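Local coordinates for 3-oxoacyl-[acyl-carrier protein] synthase (Thermus thermophilus, PDB 1UB7) that probably catalyses the first condensation of fatty acid synthesis, joining an acetyl group from acetyl-CoA to two carbons of malonyl-ACP, at residues 235-248 with 294-306. Numbering follows the deposited sequence.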
ATOM      1  N   LEU A 235     -27.415  11.604   5.968  1.00 55.42           N
ATOM      2  CA  LEU A 235     -27.759  11.896   7.352  1.00 50.53           C
ATOM      3  C   LEU A 235     -27.365  13.335   7.659  1.00 54.21           C
ATOM      4  O   LEU A 235     -27.043  14.110   6.758  1.00 54.04           O
ATOM      5  CB  LEU A 235     -26.986  10.964   8.295  1.00 48.57           C
ATOM      6  CG  LEU A 235     -27.085   9.443   8.141  1.00 48.29           C
ATOM      7  CD1 LEU A 235     -26.040   8.784   9.028  1.00 49.61           C
ATOM      8  CD2 LEU A 235     -28.469   8.956   8.515  1.00 42.14           C
ATOM      9  N   THR A 236     -27.386  13.675   8.943  1.00 54.19           N
ATOM     10  CA  THR A 236     -27.014  15.004   9.406  1.00 53.77           C
ATOM     11  C   THR A 236     -26.275  14.747  10.701  1.00 52.70           C
ATOM     12  O   THR A 236     -26.426  13.681  11.291  1.00 49.71           O
ATOM     13  CB  THR A 236     -28.248  15.874   9.723  1.00 57.77           C
ATOM     14  OG1 THR A 236     -28.814  15.465  10.975  1.00 63.95           O
ATOM     15  CG2 THR A 236     -29.307  15.719   8.633  1.00 57.73           C
ATOM     16  N   PRO A 237     -25.481  15.723  11.170  1.00 53.18           N
ATOM     17  CA  PRO A 237     -24.721  15.571  12.418  1.00 56.03           C
ATOM     18  C   PRO A 237     -25.546  14.971  13.563  1.00 60.10           C
ATOM     19  O   PRO A 237     -25.062  14.152  14.346  1.00 61.35           O
ATOM     20  CB  PRO A 237     -24.264  16.996  12.713  1.00 50.02           C
ATOM     21  CG  PRO A 237     -24.063  17.563  11.334  1.00 49.23           C
ATOM     22  CD  PRO A 237     -25.288  17.065  10.593  1.00 46.20           C
ATOM     23  N   GLU A 238     -26.805  15.379  13.643  1.00 68.04           N
ATOM     24  CA  GLU A 238     -27.705  14.914  14.688  1.00 72.14           C
ATOM     25  C   GLU A 238     -27.986  13.423  14.593  1.00 69.10           C
ATOM     26  O   GLU A 238     -28.514  12.827  15.530  1.00 70.98           O
ATOM     27  CB  GLU A 238     -29.021  15.698  14.633  1.00 77.71           C
ATOM     28  CG  GLU A 238     -28.856  17.174  14.944  1.00 89.83           C
ATOM     29  CD  GLU A 238     -27.801  17.838  14.073  1.00 99.23           C
ATOM     30  OE1 GLU A 238     -28.001  17.913  12.840  1.00 98.73           O
ATOM     31  OE2 GLU A 238     -26.764  18.275  14.625  1.00105.80           O
ATOM     32  N   ASP A 239     -27.649  12.821  13.460  1.00 64.35           N
ATOM     33  CA  ASP A 239     -27.861  11.392  13.283  1.00 60.69           C
ATOM     34  C   ASP A 239     -26.648  10.595  13.772  1.00 60.42           C
ATOM     35  O   ASP A 239     -26.728   9.371  13.944  1.00 60.11           O
ATOM     36  CB  ASP A 239     -28.115  11.065  11.813  1.00 63.64           C
ATOM     37  CG  ASP A 239     -29.508  11.438  11.364  1.00 61.76           C
ATOM     38  OD1 ASP A 239     -30.478  10.902  11.936  1.00 55.82           O
ATOM     39  OD2 ASP A 239     -29.628  12.263  10.435  1.00 64.26           O
ATOM     40  N   ILE A 240     -25.537  11.293  14.010  1.00 54.86           N
ATOM     41  CA  ILE A 240     -24.305  10.645  14.446  1.00 50.72           C
ATOM     42  C   ILE A 240     -24.203  10.419  15.950  1.00 51.19           C
ATOM     43  O   ILE A 240     -24.144  11.375  16.723  1.00 58.21           O
ATOM     44  CB  ILE A 240     -23.056  11.448  13.980  1.00 48.82           C
ATOM     45  CG1 ILE A 240     -23.133  11.726  12.472  1.00 48.79           C
ATOM     46  CG2 ILE A 240     -21.793  10.653  14.262  1.00 44.10           C
ATOM     47  CD1 ILE A 240     -23.294  10.464  11.604  1.00 45.37           C
ATOM     48  N   ARG A 241     -24.171   9.146  16.348  1.00 51.64           N
ATOM     49  CA  ARG A 241     -24.051   8.729  17.752  1.00 51.46           C
ATOM     50  C   ARG A 241     -22.674   9.061  18.348  1.00 51.10           C
ATOM     51  O   ARG A 241     -22.572   9.497  19.496  1.00 56.42           O
ATOM     52  CB  ARG A 241     -24.319   7.218  17.866  1.00 53.75           C
ATOM     53  CG  ARG A 241     -23.996   6.576  19.221  1.00 53.98           C
ATOM     54  CD  ARG A 241     -24.789   7.193  20.365  1.00 56.07           C
ATOM     55  NE  ARG A 241     -26.228   7.178  20.109  1.00 59.15           N
ATOM     56  CZ  ARG A 241     -27.151   7.570  20.985  1.00 57.30           C
ATOM     57  NH1 ARG A 241     -26.789   8.009  22.187  1.00 51.47           N
ATOM     58  NH2 ARG A 241     -28.439   7.533  20.656  1.00 51.53           N
ATOM     59  N   LEU A 242     -21.613   8.854  17.578  1.00 47.30           N
ATOM     60  CA  LEU A 242     -20.277   9.157  18.076  1.00 47.38           C
ATOM     61  C   LEU A 242     -19.311   9.470  16.937  1.00 46.52           C
ATOM     62  O   LEU A 242     -19.297   8.785  15.909  1.00 46.73           O
ATOM     63  CB  LEU A 242     -19.744   7.987  18.904  1.00 41.79           C
ATOM     64  CG  LEU A 242     -18.347   8.093  19.527  1.00 42.57           C
ATOM     65  CD1 LEU A 242     -18.358   9.074  20.686  1.00 44.27           C
ATOM     66  CD2 LEU A 242     -17.910   6.721  20.018  1.00 38.89           C
ATOM     67  N   PHE A 243     -18.526  10.527  17.126  1.00 42.15           N
ATOM     68  CA  PHE A 243     -17.538  10.954  16.149  1.00 45.02           C
ATOM     69  C   PHE A 243     -16.224  10.416  16.652  1.00 43.77           C
ATOM     70  O   PHE A 243     -15.882  10.620  17.812  1.00 40.97           O
ATOM     71  CB  PHE A 243     -17.450  12.481  16.066  1.00 46.82           C
ATOM     72  CG  PHE A 243     -18.630  13.124  15.399  1.00 58.12           C
ATOM     73  CD1 PHE A 243     -19.906  13.028  15.956  1.00 63.07           C
ATOM     74  CD2 PHE A 243     -18.472  13.820  14.202  1.00 59.20           C
ATOM     75  CE1 PHE A 243     -21.010  13.620  15.327  1.00 59.51           C
ATOM     76  CE2 PHE A 243     -19.569  14.412  13.568  1.00 55.66           C
ATOM     77  CZ  PHE A 243     -20.839  14.310  14.131  1.00 54.43           C
ATOM     78  N   VAL A 244     -15.491   9.731  15.779  1.00 44.19           N
ATOM     79  CA  VAL A 244     -14.212   9.154  16.145  1.00 43.04           C
ATOM     80  C   VAL A 244     -13.172   9.715  15.208  1.00 44.75           C
ATOM     81  O   VAL A 244     -13.075   9.325  14.038  1.00 44.73           O
ATOM     82  CB  VAL A 244     -14.244   7.622  16.040  1.00 43.94           C
ATOM     83  CG1 VAL A 244     -13.053   7.026  16.777  1.00 39.34           C
ATOM     84  CG2 VAL A 244     -15.555   7.093  16.610  1.00 35.69           C
ATOM     85  N   PRO A 245     -12.397  10.679  15.708  1.00 49.78           N
ATOM     86  CA  PRO A 245     -11.350  11.322  14.917  1.00 48.33           C
ATOM     87  C   PRO A 245      -9.977  10.735  15.158  1.00 50.44           C
ATOM     88  O   PRO A 245      -9.759  10.015  16.128  1.00 52.17           O
ATOM     89  CB  PRO A 245     -11.412  12.757  15.405  1.00 49.43           C
ATOM     90  CG  PRO A 245     -11.608  12.543  16.893  1.00 43.27           C
ATOM     91  CD  PRO A 245     -12.712  11.487  16.906  1.00 47.25           C
ATOM     92  N   HIS A 246      -9.053  11.058  14.263  1.00 49.58           N
ATOM     93  CA  HIS A 246      -7.679  10.627  14.413  1.00 51.84           C
ATOM     94  C   HIS A 246      -7.262  11.238  15.757  1.00 52.07           C
ATOM     95  O   HIS A 246      -7.594  12.382  16.041  1.00 54.09           O
ATOM     96  CB  HIS A 246      -6.830  11.222  13.288  1.00 48.07           C
ATOM     97  CG  HIS A 246      -5.366  10.952  13.427  1.00 53.50           C
ATOM     98  ND1 HIS A 246      -4.404  11.740  12.831  1.00 53.16           N
ATOM     99  CD2 HIS A 246      -4.696   9.972  14.080  1.00 53.25           C
ATOM    100  CE1 HIS A 246      -3.206  11.259  13.111  1.00 55.91           C
ATOM    101  NE2 HIS A 246      -3.356  10.186  13.868  1.00 57.02           N
ATOM    102  N   GLN A 247      -6.556  10.480  16.585  1.00 54.70           N
ATOM    103  CA  GLN A 247      -6.116  10.992  17.881  1.00 59.40           C
ATOM    104  C   GLN A 247      -4.710  11.556  17.771  1.00 60.80           C
ATOM    105  O   GLN A 247      -3.752  10.932  18.213  1.00 60.45           O
ATOM    106  CB  GLN A 247      -6.125   9.882  18.935  1.00 56.71           C
ATOM    107  CG  GLN A 247      -7.474   9.215  19.116  1.00 60.26           C
ATOM    108  CD  GLN A 247      -8.507  10.141  19.715  1.00 59.46           C
ATOM    109  OE1 GLN A 247      -8.380  10.565  20.863  1.00 64.99           O
ATOM    110  NE2 GLN A 247      -9.537  10.460  18.940  1.00 59.33           N
ATOM    111  N   ALA A 248      -4.589  12.740  17.183  1.00 64.64           N
ATOM    112  CA  ALA A 248      -3.284  13.368  17.026  1.00 69.25           C
ATOM    113  C   ALA A 248      -3.044  14.480  18.051  1.00 70.76           C
ATOM    114  O   ALA A 248      -1.966  14.579  18.643  1.00 70.70           O
ATOM    115  CB  ALA A 248      -3.152  13.928  15.617  1.00 69.82           C
ATOM    116  N   ARG A 294     -20.748   2.944  24.118  1.00 41.05           N
ATOM    117  CA  ARG A 294     -21.020   4.222  23.463  1.00 36.90           C
ATOM    118  C   ARG A 294     -21.291   3.970  21.993  1.00 38.33           C
ATOM    119  O   ARG A 294     -21.851   4.812  21.292  1.00 45.32           O
ATOM    120  CB  ARG A 294     -19.833   5.147  23.601  1.00 31.58           C
ATOM    121  CG  ARG A 294     -19.280   5.202  25.005  1.00 43.80           C
ATOM    122  CD  ARG A 294     -18.090   6.129  25.004  1.00 46.76           C
ATOM    123  NE  ARG A 294     -18.504   7.451  24.548  1.00 45.74           N
ATOM    124  CZ  ARG A 294     -17.666   8.435  24.261  1.00 50.66           C
ATOM    125  NH1 ARG A 294     -16.360   8.247  24.375  1.00 45.68           N
ATOM    126  NH2 ARG A 294     -18.138   9.613  23.880  1.00 61.42           N
ATOM    127  N   ILE A 295     -20.861   2.809  21.527  1.00 33.45           N
ATOM    128  CA  ILE A 295     -21.099   2.414  20.155  1.00 41.46           C
ATOM    129  C   ILE A 295     -21.855   1.119  20.314  1.00 41.93           C
ATOM    130  O   ILE A 295     -21.457   0.267  21.103  1.00 41.30           O
ATOM    131  CB  ILE A 295     -19.779   2.152  19.371  1.00 45.98           C
ATOM    132  CG1 ILE A 295     -19.194   3.475  18.875  1.00 40.07           C
ATOM    133  CG2 ILE A 295     -20.037   1.227  18.188  1.00 44.78           C
ATOM    134  CD1 ILE A 295     -17.896   3.306  18.085  1.00 38.69           C
ATOM    135  N   ARG A 296     -22.960   0.986  19.592  1.00 40.62           N
ATOM    136  CA  ARG A 296     -23.771  -0.223  19.662  1.00 43.69           C
ATOM    137  C   ARG A 296     -24.384  -0.515  18.310  1.00 38.84           C
ATOM    138  O   ARG A 296     -24.537   0.381  17.475  1.00 38.98           O
ATOM    139  CB  ARG A 296     -24.905  -0.068  20.682  1.00 43.82           C
ATOM    140  CG  ARG A 296     -24.464   0.411  22.039  1.00 44.62           C
ATOM    141  CD  ARG A 296     -25.664   0.549  22.961  1.00 46.06           C
ATOM    142  NE  ARG A 296     -25.326   1.226  24.213  1.00 44.63           N
ATOM    143  CZ  ARG A 296     -26.177   1.406  25.216  1.00 34.15           C
ATOM    144  NH1 ARG A 296     -27.423   0.960  25.114  1.00 26.55           N
ATOM    145  NH2 ARG A 296     -25.778   2.012  26.324  1.00 35.69           N
ATOM    146  N   GLU A 297     -24.749  -1.772  18.103  1.00 34.94           N
ATOM    147  CA  GLU A 297     -25.353  -2.159  16.851  1.00 43.29           C
ATOM    148  C   GLU A 297     -26.454  -1.170  16.539  1.00 46.55           C
ATOM    149  O   GLU A 297     -27.292  -0.880  17.393  1.00 53.62           O
ATOM    150  CB  GLU A 297     -25.923  -3.566  16.953  1.00 46.35           C
ATOM    151  CG  GLU A 297     -26.659  -3.997  15.716  1.00 51.35           C
ATOM    152  CD  GLU A 297     -26.642  -5.495  15.540  1.00 54.01           C
ATOM    153  OE1 GLU A 297     -25.542  -6.063  15.372  1.00 59.04           O
ATOM    154  OE2 GLU A 297     -27.725  -6.108  15.569  1.00 61.92           O
ATOM    155  N   GLY A 298     -26.429  -0.623  15.327  1.00 48.51           N
ATOM    156  CA  GLY A 298     -27.447   0.331  14.932  1.00 44.83           C
ATOM    157  C   GLY A 298     -27.042   1.793  14.946  1.00 43.57           C
ATOM    158  O   GLY A 298     -27.706   2.601  14.298  1.00 41.58           O
ATOM    159  N   ASP A 299     -25.972   2.139  15.667  1.00 42.66           N
ATOM    160  CA  ASP A 299     -25.511   3.528  15.740  1.00 43.11           C
ATOM    161  C   ASP A 299     -24.806   3.990  14.466  1.00 49.20           C
ATOM    162  O   ASP A 299     -24.249   3.186  13.708  1.00 46.73           O
ATOM    163  CB  ASP A 299     -24.519   3.733  16.890  1.00 51.10           C
ATOM    164  CG  ASP A 299     -25.128   3.498  18.265  1.00 59.90           C
ATOM    165  OD1 ASP A 299     -26.348   3.753  18.453  1.00 46.56           O
ATOM    166  OD2 ASP A 299     -24.360   3.079  19.166  1.00 57.10           O
ATOM    167  N   HIS A 300     -24.826   5.298  14.235  1.00 51.21           N
ATOM    168  CA  HIS A 300     -24.148   5.861  13.082  1.00 50.38           C
ATOM    169  C   HIS A 300     -22.860   6.447  13.616  1.00 50.00           C
ATOM    170  O   HIS A 300     -22.881   7.374  14.419  1.00 49.51           O
ATOM    171  CB  HIS A 300     -24.992   6.948  12.429  1.00 48.10           C
ATOM    172  CG  HIS A 300     -26.313   6.455  11.938  1.00 55.77           C
ATOM    173  ND1 HIS A 300     -26.441   5.315  11.176  1.00 59.05           N
ATOM    174  CD2 HIS A 300     -27.569   6.933  12.117  1.00 58.84           C
ATOM    175  CE1 HIS A 300     -27.719   5.107  10.907  1.00 58.59           C
ATOM    176  NE2 HIS A 300     -28.424   6.074  11.466  1.00 52.76           N
ATOM    177  N   VAL A 301     -21.737   5.885  13.187  1.00 46.50           N
ATOM    178  CA  VAL A 301     -20.444   6.359  13.639  1.00 44.10           C
ATOM    179  C   VAL A 301     -19.681   7.044  12.515  1.00 47.49           C
ATOM    180  O   VAL A 301     -19.702   6.605  11.356  1.00 44.97           O
ATOM    181  CB  VAL A 301     -19.591   5.198  14.176  1.00 47.66           C
ATOM    182  CG1 VAL A 301     -18.364   5.748  14.906  1.00 41.08           C
ATOM    183  CG2 VAL A 301     -20.437   4.323  15.092  1.00 42.86           C
ATOM    184  N   LEU A 302     -19.010   8.133  12.859  1.00 43.28           N
ATOM    185  CA  LEU A 302     -18.236   8.846  11.873  1.00 34.75           C
ATOM    186  C   LEU A 302     -16.781   8.737  12.218  1.00 36.85           C
ATOM    187  O   LEU A 302     -16.392   8.960  13.367  1.00 36.73           O
ATOM    188  CB  LEU A 302     -18.610  10.321  11.811  1.00 34.42           C
ATOM    189  CG  LEU A 302     -17.640  11.016  10.852  1.00 41.96           C
ATOM    190  CD1 LEU A 302     -18.420  11.910   9.936  1.00 42.37           C
ATOM    191  CD2 LEU A 302     -16.533  11.771  11.636  1.00 33.08           C
ATOM    192  N   LEU A 303     -15.984   8.402  11.204  1.00 39.31           N
ATOM    193  CA  LEU A 303     -14.542   8.264  11.344  1.00 38.85           C
ATOM    194  C   LEU A 303     -13.942   9.339  10.449  1.00 42.76           C
ATOM    195  O   LEU A 303     -14.448   9.585   9.347  1.00 39.54           O
ATOM    196  CB  LEU A 303     -14.080   6.882  10.863  1.00 37.30           C
ATOM    197  CG  LEU A 303     -14.809   5.640  11.384  1.00 38.08           C
ATOM    198  CD1 LEU A 303     -14.249   4.395  10.708  1.00 36.53           C
ATOM    199  CD2 LEU A 303     -14.645   5.537  12.898  1.00 42.35           C
ATOM    200  N   VAL A 304     -12.867   9.972  10.913  1.00 31.76           N
ATOM    201  CA  VAL A 304     -12.234  11.011  10.135  1.00 29.97           C
ATOM    202  C   VAL A 304     -10.765  11.096  10.529  1.00 32.74           C
ATOM    203  O   VAL A 304     -10.426  10.935  11.700  1.00 29.95           O
ATOM    204  CB  VAL A 304     -12.952  12.384  10.365  1.00 38.91           C
ATOM    205  CG1 VAL A 304     -12.870  12.788  11.834  1.00 39.85           C
ATOM    206  CG2 VAL A 304     -12.331  13.462   9.484  1.00 36.41           C
ATOM    207  N   SER A 305      -9.891  11.331   9.546  1.00 34.04           N
ATOM    208  CA  SER A 305      -8.455  11.428   9.810  1.00 37.37           C
ATOM    209  C   SER A 305      -7.730  12.303   8.786  1.00 38.01           C
ATOM    210  O   SER A 305      -8.204  12.514   7.672  1.00 41.61           O
ATOM    211  CB  SER A 305      -7.819  10.028   9.843  1.00 40.33           C
ATOM    212  OG  SER A 305      -6.416  10.093  10.078  1.00 36.24           O
ATOM    213  N   PHE A 306      -6.573  12.806   9.192  1.00 37.48           N
ATOM    214  CA  PHE A 306      -5.742  13.681   8.376  1.00 46.13           C
ATOM    215  C   PHE A 306      -4.317  13.228   8.638  1.00 44.30           C
ATOM    216  O   PHE A 306      -4.065  12.569   9.642  1.00 48.27           O
ATOM    217  CB  PHE A 306      -5.869  15.130   8.855  1.00 51.73           C
ATOM    218  CG  PHE A 306      -5.433  15.327  10.292  1.00 61.23           C
ATOM    219  CD1 PHE A 306      -6.337  15.148  11.346  1.00 64.45           C
ATOM    220  CD2 PHE A 306      -4.099  15.621  10.599  1.00 65.96           C
ATOM    221  CE1 PHE A 306      -5.918  15.257  12.691  1.00 62.66           C
ATOM    222  CE2 PHE A 306      -3.669  15.729  11.940  1.00 64.35           C
ATOM    223  CZ  PHE A 306      -4.583  15.545  12.984  1.00 62.44           C
TER
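L235 lays CD1 over one face of the H300 imidazole, 4.0 Å from its centroid, a CH-pi contact just ahead of the parallel pair formed by strands 242-245 and 300-306 in the C-terminal thiolase-fold half; helix 281-292 lies in their connection. The D239 carbonyl meets the edge of the same ring, whose ND1 bonds T318. R241 N then donates to H300 O. With CG anti to the backbone N (chi1 170°), the aliphatic part of R241 runs against D299, while R241 NE stays 3.8 Å from D299 OD1, a long, purely electrostatic bridge. D299 OD2 also accepts R296 N within its type II turn, so an alanine here would probably leave that amide without its acceptor and R241 without its counter-charge. L242, branched and apolar, sends CD2 to I295 and CD1 over the R294 guanidinium, whose NH2 bonds E265 O. F243 and P245 share the other sheet face with L302 and V304. V244 N bonds L302 O at 2.7 Å, and V244 CG2 packs on V301 CG1. Proline fits at 245 because its hydrogen-less nitrogen points away from strand 300-306. H246, a predicted active-site residue, gives NE2 to N276, while its ND1 bonds F306 O weakly at 3.3 Å and sits over the F306 ring.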